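Local coordinates for d-3-phosphoglycerate dehydrogenase oxidoreductase protein (Ralstonia solanacearum, PDB 3GG9) that probably oxidises 3-phosphoglycerate with NAD as cofactor, being an NAD-binding dehydrogenase of the D-isomer specific 2-hydroxyacid dehydrogenase family, at residues Ala6-Tyr11 and Ala44-Val49; Leu114-Val119 and Arg156-Gln161; Pro127-Ser132 and Phe152-Val157. One frame throughout, in Å; residues are numbered along the deposited sequence.

Contact 1 (Ala6-Tyr11 and Ala44-Val49)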
ATOM      1  N   ALA A   6     -24.752  -8.687  23.659  1.00 30.16           N
ATOM      2  CA  ALA A   6     -24.761  -8.055  22.355  1.00 31.04           C
ATOM      3  C   ALA A   6     -23.401  -7.449  22.025  1.00 28.75           C
ATOM      4  O   ALA A   6     -22.747  -6.855  22.887  1.00 28.90           O
ATOM      5  CB  ALA A   6     -25.839  -7.006  22.266  1.00 30.48           C
ATOM      6  N   VAL A   7     -22.993  -7.633  20.767  1.00 29.85           N
ATOM      7  CA  VAL A   7     -21.806  -7.005  20.213  1.00 28.37           C
ATOM      8  C   VAL A   7     -22.295  -6.014  19.156  1.00 28.60           C
ATOM      9  O   VAL A   7     -23.019  -6.387  18.232  1.00 26.89           O
ATOM     10  CB  VAL A   7     -20.871  -8.016  19.500  1.00 28.62           C
ATOM     11  CG1 VAL A   7     -19.593  -7.311  19.050  1.00 34.43           C
ATOM     12  CG2 VAL A   7     -20.541  -9.233  20.388  1.00 26.00           C
ATOM     13  N   LEU A   8     -21.879  -4.762  19.292  1.00 23.73           N
ATOM     14  CA  LEU A   8     -22.341  -3.697  18.407  1.00 28.24           C
ATOM     15  C   LEU A   8     -21.354  -3.414  17.267  1.00 31.78           C
ATOM     16  O   LEU A   8     -20.162  -3.687  17.399  1.00 25.69           O
ATOM     17  CB  LEU A   8     -22.509  -2.428  19.244  1.00 26.52           C
ATOM     18  CG  LEU A   8     -23.597  -2.438  20.327  1.00 29.45           C
ATOM     19  CD1 LEU A   8     -23.707  -1.054  20.920  1.00 34.31           C
ATOM     20  CD2 LEU A   8     -24.948  -2.862  19.723  1.00 30.68           C
ATOM     21  N   ASP A   9     -21.867  -2.863  16.163  1.00 25.42           N
ATOM     22  CA  ASP A   9     -21.071  -2.189  15.108  1.00 31.68           C
ATOM     23  C   ASP A   9     -20.047  -3.059  14.366  1.00 27.48           C
ATOM     24  O   ASP A   9     -18.956  -2.595  14.056  1.00 24.75           O
ATOM     25  CB  ASP A   9     -20.350  -0.957  15.664  1.00 31.32           C
ATOM     26  CG  ASP A   9     -21.244  -0.074  16.502  1.00 29.79           C
ATOM     27  OD1 ASP A   9     -22.320   0.313  16.017  1.00 38.06           O
ATOM     28  OD2 ASP A   9     -20.851   0.248  17.644  1.00 31.64           O
ATOM     29  N   ASP A  10     -20.403  -4.306  14.084  1.00 28.42           N
ATOM     30  CA  ASP A  10     -19.481  -5.235  13.404  1.00 32.85           C
ATOM     31  C   ASP A  10     -19.851  -5.346  11.923  1.00 28.72           C
ATOM     32  O   ASP A  10     -20.542  -6.289  11.510  1.00 26.95           O
ATOM     33  CB  ASP A  10     -19.518  -6.595  14.104  1.00 32.39           C
ATOM     34  CG  ASP A  10     -18.634  -7.649  13.426  1.00 30.23           C
ATOM     35  OD1 ASP A  10     -17.692  -7.301  12.676  1.00 29.86           O
ATOM     36  OD2 ASP A  10     -18.906  -8.849  13.655  1.00 31.85           O
ATOM     37  N   TYR A  11     -19.356  -4.392  11.128  1.00 28.39           N
ATOM     38  CA  TYR A  11     -19.875  -4.145   9.772  1.00 30.11           C
ATOM     39  C   TYR A  11     -19.703  -5.335   8.843  1.00 27.54           C
ATOM     40  O   TYR A  11     -20.581  -5.616   8.045  1.00 26.87           O
ATOM     41  CB  TYR A  11     -19.295  -2.851   9.145  1.00 24.70           C
ATOM     42  CG  TYR A  11     -19.417  -1.661  10.065  1.00 26.02           C
ATOM     43  CD1 TYR A  11     -20.607  -0.956  10.167  1.00 26.36           C
ATOM     44  CD2 TYR A  11     -18.337  -1.240  10.842  1.00 17.83           C
ATOM     45  CE1 TYR A  11     -20.725   0.116  11.022  1.00 27.65           C
ATOM     46  CE2 TYR A  11     -18.437  -0.167  11.697  1.00 21.89           C
ATOM     47  CZ  TYR A  11     -19.645   0.514  11.781  1.00 31.52           C
ATOM     48  OH  TYR A  11     -19.771   1.571  12.644  1.00 32.58           O
ATOM     49  N   ALA A  44     -33.823   0.424  22.282  1.00 49.79           N
ATOM     50  CA  ALA A  44     -34.739  -0.626  21.832  1.00 46.19           C
ATOM     51  C   ALA A  44     -33.991  -1.829  21.258  1.00 47.21           C
ATOM     52  O   ALA A  44     -34.431  -2.973  21.417  1.00 49.88           O
ATOM     53  CB  ALA A  44     -35.724  -0.072  20.809  1.00 53.26           C
ATOM     54  N   ARG A  45     -32.857  -1.568  20.605  1.00 44.85           N
ATOM     55  CA  ARG A  45     -32.076  -2.643  20.006  0.50 43.61           C
ATOM     56  C   ARG A  45     -31.390  -3.510  21.067  1.00 39.27           C
ATOM     57  O   ARG A  45     -31.329  -4.722  20.915  1.00 43.33           O
ATOM     58  CB  ARG A  45     -31.076  -2.103  18.976  0.50 42.77           C
ATOM     59  CG  ARG A  45     -31.057  -2.884  17.657  0.50 37.86           C
ATOM     60  CD  ARG A  45     -32.245  -2.510  16.766  0.50 42.77           C
ATOM     61  NE  ARG A  45     -32.289  -3.259  15.515  0.50 32.49           N
ATOM     62  CZ  ARG A  45     -32.879  -4.440  15.356  0.50 42.90           C
ATOM     63  NH1 ARG A  45     -33.487  -5.036  16.375  0.50 49.53           N
ATOM     64  NH2 ARG A  45     -32.853  -5.035  14.170  0.50 44.28           N
ATOM     65  N   VAL A  46     -30.926  -2.900  22.155  1.00 40.69           N
ATOM     66  CA  VAL A  46     -30.240  -3.651  23.226  1.00 38.87           C
ATOM     67  C   VAL A  46     -31.024  -3.764  24.563  1.00 42.04           C
ATOM     68  O   VAL A  46     -30.439  -3.927  25.642  1.00 35.41           O
ATOM     69  CB  VAL A  46     -28.781  -3.138  23.457  1.00 41.91           C
ATOM     70  CG1 VAL A  46     -27.938  -3.343  22.200  1.00 43.89           C
ATOM     71  CG2 VAL A  46     -28.741  -1.667  23.890  1.00 40.79           C
ATOM     72  N   ALA A  47     -32.351  -3.716  24.473  1.00 45.68           N
ATOM     73  CA  ALA A  47     -33.227  -3.652  25.651  1.00 45.11           C
ATOM     74  C   ALA A  47     -33.067  -4.813  26.634  1.00 45.83           C
ATOM     75  O   ALA A  47     -33.105  -4.607  27.851  1.00 47.52           O
ATOM     76  CB  ALA A  47     -34.690  -3.500  25.220  1.00 47.62           C
ATOM     77  N   ASP A  48     -32.861  -6.017  26.112  1.00 43.48           N
ATOM     78  CA  ASP A  48     -32.764  -7.210  26.958  1.00 44.13           C
ATOM     79  C   ASP A  48     -31.347  -7.627  27.334  1.00 44.99           C
ATOM     80  O   ASP A  48     -31.175  -8.618  28.048  1.00 42.62           O
ATOM     81  CB  ASP A  48     -33.449  -8.402  26.283  1.00 51.96           C
ATOM     82  CG  ASP A  48     -34.926  -8.163  26.019  1.00 66.75           C
ATOM     83  OD1 ASP A  48     -35.615  -7.593  26.900  1.00 73.03           O
ATOM     84  OD2 ASP A  48     -35.396  -8.558  24.927  1.00 70.28           O
ATOM     85  N   VAL A  49     -30.328  -6.910  26.868  1.00 36.80           N
ATOM     86  CA  VAL A  49     -28.969  -7.424  27.079  1.00 37.00           C
ATOM     87  C   VAL A  49     -28.420  -7.085  28.447  1.00 32.29           C
ATOM     88  O   VAL A  49     -28.606  -5.989  28.954  1.00 32.85           O
ATOM     89  CB  VAL A  49     -27.959  -7.101  25.902  1.00 41.80           C
ATOM     90  CG1 VAL A  49     -28.701  -6.711  24.631  1.00 39.64           C
ATOM     91  CG2 VAL A  49     -26.905  -6.070  26.280  1.00 41.35           C
TER
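V49 and V46, two of the residues that pack on strand 4-7, are joined by a backbone bond: V49 N donates to V46 O at 3.2 Å, closing a type I beta turn from V46 to V49. The turn belongs to the beta-alpha-beta crossover that leaves strand 28-31, runs through helix 39-45 and returns in strand 51-54. In the five-stranded parallel sheet these two strands flank strand 4-7, so the crossover must pass over it, and the turn after helix 39-45 packs on A6 and L8 as it does so. V46, the first residue to leave helical geometry, starts the bend that brings V49 down to A6, where the CA atoms of A6 and V49 are 6.4 Å apart.

Across the segments the evidence is wholly apolar, with 139 Å² buried. A6 points its CB at the turn and meets two valine methyls: CG1 of V49 lies 3.7 Å from A6 CB, and CG1 of V46 lies 4.2 Å from the same CB. The V49 side chain is rotated to chi1 -18°, which nearly eclipses CG1 with its backbone N, an unusual, probably strained setting that leaves CG1 at ordinary packing distance from A6.

The sheet side of the contact is fixed by its neighbours: A6 is bonded through its backbone to A51 and V53 of the adjoining strand, while L52 touches A6, L8 and V46 alike. L69 also packs on V46. Just past the strand, L8 and V46 cross at about a right angle. With V46 CG1 anti to its own carbonyl carbon, that methyl is 3.9 Å from L8 CD2, the branch of the leucine that does the touching.

Contact 2 (Leu114-Val119 and Arg156-Gln161)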
ATOM      1  N   LEU A 114      -0.921  -0.469   9.095  1.00 13.35           N
ATOM      2  CA  LEU A 114      -1.952   0.191   8.267  1.00 18.85           C
ATOM      3  C   LEU A 114      -1.500   1.591   7.844  1.00 18.51           C
ATOM      4  O   LEU A 114      -1.702   1.988   6.689  1.00 22.59           O
ATOM      5  CB  LEU A 114      -3.257   0.251   9.030  1.00 20.08           C
ATOM      6  CG  LEU A 114      -4.499   0.657   8.207  1.00 18.90           C
ATOM      7  CD1 LEU A 114      -4.715   2.197   8.180  1.00 24.19           C
ATOM      8  CD2 LEU A 114      -4.462   0.071   6.766  1.00 18.00           C
ATOM      9  N   THR A 115      -0.956   2.354   8.786  1.00 19.91           N
ATOM     10  CA  THR A 115      -0.312   3.641   8.475  1.00 20.44           C
ATOM     11  C   THR A 115       0.672   3.561   7.309  1.00 27.53           C
ATOM     12  O   THR A 115       0.642   4.377   6.389  1.00 16.20           O
ATOM     13  CB  THR A 115       0.404   4.236   9.731  1.00 20.91           C
ATOM     14  OG1 THR A 115      -0.551   4.370  10.780  1.00 24.73           O
ATOM     15  CG2 THR A 115       1.017   5.599   9.421  1.00 20.09           C
ATOM     16  N   TRP A 116       1.536   2.557   7.340  1.00 19.72           N
ATOM     17  CA  TRP A 116       2.537   2.381   6.296  1.00 21.90           C
ATOM     18  C   TRP A 116       1.955   1.923   4.978  1.00 12.79           C
ATOM     19  O   TRP A 116       2.445   2.308   3.929  1.00 21.44           O
ATOM     20  CB  TRP A 116       3.627   1.375   6.735  1.00 17.07           C
ATOM     21  CG  TRP A 116       4.891   1.698   6.012  1.00 22.77           C
ATOM     22  CD1 TRP A 116       5.443   1.013   4.979  1.00 22.67           C
ATOM     23  CD2 TRP A 116       5.710   2.859   6.213  1.00 23.26           C
ATOM     24  NE1 TRP A 116       6.598   1.654   4.544  1.00 23.95           N
ATOM     25  CE2 TRP A 116       6.773   2.790   5.290  1.00 25.52           C
ATOM     26  CE3 TRP A 116       5.656   3.941   7.104  1.00 22.13           C
ATOM     27  CZ2 TRP A 116       7.770   3.772   5.222  1.00 20.37           C
ATOM     28  CZ3 TRP A 116       6.640   4.919   7.033  1.00 24.09           C
ATOM     29  CH2 TRP A 116       7.684   4.825   6.111  1.00 19.01           C
ATOM     30  N   ALA A 117       0.908   1.112   5.040  1.00 15.07           N
ATOM     31  CA  ALA A 117       0.207   0.649   3.849  1.00 17.43           C
ATOM     32  C   ALA A 117      -0.349   1.869   3.123  1.00 23.46           C
ATOM     33  O   ALA A 117      -0.276   1.956   1.907  1.00 22.97           O
ATOM     34  CB  ALA A 117      -0.941  -0.319   4.261  1.00 16.87           C
ATOM     35  N   LEU A 118      -0.854   2.825   3.892  1.00 23.11           N
ATOM     36  CA  LEU A 118      -1.374   4.089   3.326  1.00 20.76           C
ATOM     37  C   LEU A 118      -0.295   5.017   2.773  1.00 16.77           C
ATOM     38  O   LEU A 118      -0.495   5.635   1.749  1.00 19.59           O
ATOM     39  CB  LEU A 118      -2.208   4.834   4.364  1.00 27.71           C
ATOM     40  CG  LEU A 118      -3.615   4.317   4.631  1.00 31.76           C
ATOM     41  CD1 LEU A 118      -4.242   5.146   5.737  1.00 30.55           C
ATOM     42  CD2 LEU A 118      -4.451   4.391   3.354  1.00 26.95           C
ATOM     43  N   VAL A 119       0.834   5.133   3.474  1.00 20.71           N
ATOM     44  CA  VAL A 119       2.030   5.826   2.971  1.00 17.64           C
ATOM     45  C   VAL A 119       2.444   5.316   1.604  1.00 19.31           C
ATOM     46  O   VAL A 119       2.601   6.106   0.690  1.00 22.44           O
ATOM     47  CB  VAL A 119       3.294   5.707   3.957  1.00 11.61           C
ATOM     48  CG1 VAL A 119       4.516   6.253   3.298  1.00 14.55           C
ATOM     49  CG2 VAL A 119       3.023   6.455   5.232  1.00 16.60           C
ATOM     50  N   ARG A 156       6.363   8.215  -6.281  1.00 21.26           N
ATOM     51  CA  ARG A 156       7.511   8.790  -5.605  1.00 23.37           C
ATOM     52  C   ARG A 156       8.158   7.731  -4.714  1.00 21.71           C
ATOM     53  O   ARG A 156       7.480   6.992  -4.010  1.00 25.30           O
ATOM     54  CB  ARG A 156       7.108  10.003  -4.769  1.00 29.86           C
ATOM     55  CG  ARG A 156       6.077  10.902  -5.456  1.00 24.91           C
ATOM     56  CD  ARG A 156       5.822  12.179  -4.657  1.00 33.51           C
ATOM     57  NE  ARG A 156       6.560  13.318  -5.188  1.00 48.80           N
ATOM     58  CZ  ARG A 156       7.712  13.763  -4.706  1.00 48.21           C
ATOM     59  NH1 ARG A 156       8.295  13.185  -3.660  1.00 55.56           N
ATOM     60  NH2 ARG A 156       8.277  14.797  -5.280  1.00 37.69           N
ATOM     61  N   VAL A 157       9.478   7.689  -4.766  1.00 22.65           N
ATOM     62  CA  VAL A 157      10.277   6.731  -3.995  1.00 20.88           C
ATOM     63  C   VAL A 157      10.383   7.288  -2.570  1.00 25.21           C
ATOM     64  O   VAL A 157      10.378   8.507  -2.378  1.00 25.90           O
ATOM     65  CB  VAL A 157      11.673   6.533  -4.654  1.00 26.02           C
ATOM     66  CG1 VAL A 157      12.428   7.797  -4.679  1.00 26.52           C
ATOM     67  CG2 VAL A 157      12.504   5.488  -3.966  1.00 28.08           C
ATOM     68  N   LEU A 158      10.430   6.398  -1.578  1.00 24.13           N
ATOM     69  CA  LEU A 158      10.595   6.809  -0.189  1.00 26.02           C
ATOM     70  C   LEU A 158      12.064   6.989   0.166  1.00 26.16           C
ATOM     71  O   LEU A 158      12.411   7.941   0.863  1.00 23.12           O
ATOM     72  CB  LEU A 158       9.943   5.805   0.762  1.00 20.99           C
ATOM     73  CG  LEU A 158       8.428   5.617   0.614  1.00 28.80           C
ATOM     74  CD1 LEU A 158       7.967   4.510   1.566  1.00 27.10           C
ATOM     75  CD2 LEU A 158       7.703   6.886   0.935  1.00 24.74           C
ATOM     76  N   LYS A 159      12.909   6.074  -0.303  1.00 24.20           N
ATOM     77  CA  LYS A 159      14.354   6.132  -0.009  1.00 29.16           C
ATOM     78  C   LYS A 159      14.923   7.539  -0.167  1.00 26.82           C
ATOM     79  O   LYS A 159      14.772   8.141  -1.212  1.00 21.66           O
ATOM     80  CB  LYS A 159      15.160   5.171  -0.896  1.00 28.67           C
ATOM     81  CG  LYS A 159      16.665   5.147  -0.536  1.00 28.55           C
ATOM     82  CD  LYS A 159      17.485   4.207  -1.420  1.00 30.26           C
ATOM     83  CE  LYS A 159      18.861   4.021  -0.820  1.00 35.92           C
ATOM     84  NZ  LYS A 159      19.763   3.224  -1.680  1.00 44.11           N
ATOM     85  N   GLY A 160      15.533   8.062   0.895  1.00 28.22           N
ATOM     86  CA  GLY A 160      16.233   9.339   0.832  1.00 30.24           C
ATOM     87  C   GLY A 160      15.343  10.549   1.027  1.00 30.07           C
ATOM     88  O   GLY A 160      15.824  11.674   0.981  1.00 30.53           O
ATOM     89  N   GLN A 161      14.042  10.314   1.227  1.00 27.44           N
ATOM     90  CA  GLN A 161      13.082  11.360   1.547  1.00 29.67           C
ATOM     91  C   GLN A 161      12.908  11.536   3.050  1.00 30.83           C
ATOM     92  O   GLN A 161      13.343  10.715   3.850  1.00 25.66           O
ATOM     93  CB  GLN A 161      11.727  11.031   0.923  1.00 28.43           C
ATOM     94  CG  GLN A 161      11.797  10.901  -0.568  1.00 36.45           C
ATOM     95  CD  GLN A 161      11.565  12.220  -1.240  1.00 46.52           C
ATOM     96  OE1 GLN A 161      10.420  12.628  -1.443  1.00 49.27           O
ATOM     97  NE2 GLN A 161      12.654  12.914  -1.581  1.00 46.68           N
TER
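L158 inserts its forked end between W116 and V119, one turn apart on helix 109-123, and the apolar contacts divide cleanly between its branches. CD1 of L158 lies 3.7 Å from W116 CZ2, approaching the indole obliquely as the two side chains run past each other in opposite senses. CD2 of L158 meets V119 CG1 at 4.0 Å. V119 places this methyl anti to its backbone N (chi1 172°), while its CB lies over one face of the W116 ring, toward the rim. F182 and Y178 of the same chain, and F182 of the second subunit, also meet the indole.

Polar bonds shape the loop instead. Q161 N donates to L158 O at 2.9 Å, closing a type II beta turn whose third position is G160, with a phi of 85°. From the second subunit, the carboxylate of E113 takes the N-H groups of L158 and K159, one on each oxygen. R156 NH1 reaches Q161 OE1 at the edge of the guanidinium, but the bond is weak, with an angle at the hydrogen of 126°.

The contact thus packs the loop before strand 162-166, in the Rossmann-type NAD-binding domain, against helix 109-123. Both branches of L158 meet the helix through apolar packing alone, so its side chain probably depends on packing for its place and the loop backbone on polar bonds.

Contact 3 (Pro127-Ser132 and Phe152-Val157)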
ATOM      1  N   PRO A 127      -4.417   3.393  -5.317  1.00 27.95           N
ATOM      2  CA  PRO A 127      -5.866   3.396  -5.556  1.00 30.57           C
ATOM      3  C   PRO A 127      -6.245   4.049  -6.894  1.00 28.11           C
ATOM      4  O   PRO A 127      -7.071   3.498  -7.635  1.00 30.13           O
ATOM      5  CB  PRO A 127      -6.413   4.221  -4.381  1.00 24.28           C
ATOM      6  CG  PRO A 127      -5.413   4.036  -3.314  1.00 30.96           C
ATOM      7  CD  PRO A 127      -4.097   4.054  -4.029  1.00 24.41           C
ATOM      8  N   GLN A 128      -5.620   5.183  -7.203  1.00 27.92           N
ATOM      9  CA  GLN A 128      -5.877   5.913  -8.448  1.00 32.50           C
ATOM     10  C   GLN A 128      -5.529   5.119  -9.720  1.00 31.21           C
ATOM     11  O   GLN A 128      -6.313   5.075 -10.656  1.00 29.68           O
ATOM     12  CB  GLN A 128      -5.161   7.268  -8.455  1.00 26.72           C
ATOM     13  CG  GLN A 128      -5.551   8.216  -7.306  1.00 26.87           C
ATOM     14  CD  GLN A 128      -4.633   8.106  -6.090  1.00 29.34           C
ATOM     15  OE1 GLN A 128      -4.021   7.056  -5.832  1.00 30.00           O
ATOM     16  NE2 GLN A 128      -4.521   9.199  -5.345  1.00 31.14           N
ATOM     17  N   TYR A 129      -4.362   4.492  -9.743  1.00 27.87           N
ATOM     18  CA  TYR A 129      -3.957   3.715 -10.899  1.00 28.10           C
ATOM     19  C   TYR A 129      -4.823   2.467 -11.053  1.00 28.86           C
ATOM     20  O   TYR A 129      -5.166   2.090 -12.173  1.00 30.48           O
ATOM     21  CB  TYR A 129      -2.501   3.264 -10.760  1.00 23.99           C
ATOM     22  CG  TYR A 129      -1.418   4.185 -11.283  1.00 25.41           C
ATOM     23  CD1 TYR A 129      -1.276   4.446 -12.656  1.00 21.20           C
ATOM     24  CD2 TYR A 129      -0.469   4.712 -10.410  1.00 18.02           C
ATOM     25  CE1 TYR A 129      -0.226   5.274 -13.136  1.00 20.80           C
ATOM     26  CE2 TYR A 129       0.565   5.523 -10.871  1.00 17.88           C
ATOM     27  CZ  TYR A 129       0.686   5.794 -12.229  1.00 22.75           C
ATOM     28  OH  TYR A 129       1.743   6.591 -12.625  1.00 22.54           O
ATOM     29  N   VAL A 130      -5.153   1.816  -9.931  1.00 30.48           N
ATOM     30  CA  VAL A 130      -5.944   0.576  -9.944  1.00 24.75           C
ATOM     31  C   VAL A 130      -7.361   0.843 -10.491  1.00 31.61           C
ATOM     32  O   VAL A 130      -7.856   0.097 -11.349  1.00 25.15           O
ATOM     33  CB  VAL A 130      -6.045  -0.053  -8.540  1.00 27.17           C
ATOM     34  CG1 VAL A 130      -7.182  -1.066  -8.463  1.00 30.23           C
ATOM     35  CG2 VAL A 130      -4.719  -0.711  -8.167  1.00 27.41           C
ATOM     36  N   ALA A 131      -7.984   1.909  -9.998  1.00 23.71           N
ATOM     37  CA  ALA A 131      -9.347   2.276 -10.389  1.00 34.58           C
ATOM     38  C   ALA A 131      -9.446   2.697 -11.857  1.00 34.60           C
ATOM     39  O   ALA A 131     -10.430   2.379 -12.539  1.00 33.77           O
ATOM     40  CB  ALA A 131      -9.857   3.394  -9.504  1.00 25.35           C
ATOM     41  N   SER A 132      -8.445   3.439 -12.322  1.00 31.92           N
ATOM     42  CA  SER A 132      -8.344   3.820 -13.733  1.00 27.69           C
ATOM     43  C   SER A 132      -8.245   2.622 -14.651  1.00 28.77           C
ATOM     44  O   SER A 132      -8.864   2.600 -15.706  1.00 29.90           O
ATOM     45  CB  SER A 132      -7.114   4.664 -13.965  1.00 26.86           C
ATOM     46  OG  SER A 132      -7.312   5.972 -13.470  1.00 39.00           O
ATOM     47  N   PHE A 152       2.900  15.056 -10.871  1.00 31.96           N
ATOM     48  CA  PHE A 152       2.410  14.687  -9.548  1.00 27.60           C
ATOM     49  C   PHE A 152       1.657  13.359  -9.587  1.00 28.92           C
ATOM     50  O   PHE A 152       1.527  12.677  -8.568  1.00 32.83           O
ATOM     51  CB  PHE A 152       1.552  15.805  -8.939  1.00 30.01           C
ATOM     52  CG  PHE A 152       1.357  15.680  -7.452  1.00 27.51           C
ATOM     53  CD1 PHE A 152       2.449  15.511  -6.598  1.00 26.72           C
ATOM     54  CD2 PHE A 152       0.086  15.712  -6.911  1.00 25.96           C
ATOM     55  CE1 PHE A 152       2.264  15.386  -5.219  1.00 28.35           C
ATOM     56  CE2 PHE A 152      -0.111  15.591  -5.540  1.00 35.32           C
ATOM     57  CZ  PHE A 152       0.980  15.427  -4.689  1.00 33.19           C
ATOM     58  N   GLY A 153       1.193  12.982 -10.776  1.00 30.11           N
ATOM     59  CA  GLY A 153       0.457  11.733 -10.980  1.00 25.63           C
ATOM     60  C   GLY A 153       1.369  10.511 -10.953  1.00 32.47           C
ATOM     61  O   GLY A 153       0.906   9.380 -10.841  1.00 34.68           O
ATOM     62  N   ILE A 154       2.674  10.734 -11.036  1.00 31.64           N
ATOM     63  CA  ILE A 154       3.682   9.667 -11.057  0.50 31.35           C
ATOM     64  C   ILE A 154       4.118   9.286  -9.641  1.00 29.61           C
ATOM     65  O   ILE A 154       4.141  10.140  -8.767  1.00 28.92           O
ATOM     66  CB  ILE A 154       4.886  10.074 -12.000  0.50 34.67           C
ATOM     67  CG1 ILE A 154       4.937   9.170 -13.225  0.50 33.00           C
ATOM     68  CG2 ILE A 154       6.241  10.044 -11.332  0.50 39.19           C
ATOM     69  CD1 ILE A 154       3.962   9.569 -14.283  0.50 20.58           C
ATOM     70  N   GLY A 155       4.486   8.023  -9.430  1.00 25.45           N
ATOM     71  CA  GLY A 155       4.964   7.563  -8.134  1.00 28.23           C
ATOM     72  C   GLY A 155       6.201   8.268  -7.601  1.00 30.56           C
ATOM     73  O   GLY A 155       6.965   8.885  -8.355  1.00 26.91           O
ATOM     74  N   ARG A 156       6.363   8.215  -6.281  1.00 21.26           N
ATOM     75  CA  ARG A 156       7.511   8.790  -5.605  1.00 23.37           C
ATOM     76  C   ARG A 156       8.158   7.731  -4.714  1.00 21.71           C
ATOM     77  O   ARG A 156       7.480   6.992  -4.010  1.00 25.30           O
ATOM     78  CB  ARG A 156       7.108  10.003  -4.769  1.00 29.86           C
ATOM     79  CG  ARG A 156       6.077  10.902  -5.456  1.00 24.91           C
ATOM     80  CD  ARG A 156       5.822  12.179  -4.657  1.00 33.51           C
ATOM     81  NE  ARG A 156       6.560  13.318  -5.188  1.00 48.80           N
ATOM     82  CZ  ARG A 156       7.712  13.763  -4.706  1.00 48.21           C
ATOM     83  NH1 ARG A 156       8.295  13.185  -3.660  1.00 55.56           N
ATOM     84  NH2 ARG A 156       8.277  14.797  -5.280  1.00 37.69           N
ATOM     85  N   VAL A 157       9.478   7.689  -4.766  1.00 22.65           N
ATOM     86  CA  VAL A 157      10.277   6.731  -3.995  1.00 20.88           C
ATOM     87  C   VAL A 157      10.383   7.288  -2.570  1.00 25.21           C
ATOM     88  O   VAL A 157      10.378   8.507  -2.378  1.00 25.90           O
ATOM     89  CB  VAL A 157      11.673   6.533  -4.654  1.00 26.02           C
ATOM     90  CG1 VAL A 157      12.428   7.797  -4.679  1.00 26.52           C
ATOM     91  CG2 VAL A 157      12.504   5.488  -3.966  1.00 28.08           C
TER
HETATM   92  O   HOH W   1       3.721   5.832 -11.182  1.00 28.54           O
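Y129 sends its CB from helix 126-134 toward G153 and I154 in the loop of 152-157. Its chi1 of -89° is about 30° off the nearest staggered value, and the ring extends from there to the loop backbone. At the far end of the ring, CE2 and CZ of Y129 each lie 3.9 Å from G153 O, which approaches the ring obliquely and is itself bonded by S141 OG. G153 and I154 lie in the connection that joins helix 126-134 to strand 162-166 of the Rossmann-type NAD-binding domain, and here it adjoins the second subunit, consistent with the dimer-forming role of this region in relatives. P299 of that subunit also packs on Y129. Beyond CZ, Y129 OH lies 3.4 Å from G153 O and 4.0 Å from I154 CA. A water links the hydroxyl to the loop: Y129 OH is 2.6 Å from the water oxygen, which accepts from G155 N at 2.9 Å. The same hydroxyl, Y129 OH, is bonded by Q12 NE2 of the second subunit.

In the fold
Contact 1 sits in the five-stranded sheet domain, whereas contacts 2 and 3 lie in the NAD-binding domain. The separation is plain in the centres: about 39 Å from contact 1 to contact 2 and about 41 Å to contact 3, with nearest atoms about 14 and 20 Å apart. Contacts 2 and 3 have centres about 13 Å apart and share R156 and V157, so one loop, 152-161, meets two consecutive helices, 109-123 and 126-134, and both contacts border the second subunit. The loop leads into strand 162-166, probably followed, as in Rossmann folds, by the cofactor's glycine-rich turn. Glycerol lies about 13 Å from the side chains of A6 and W116, so neither touches one.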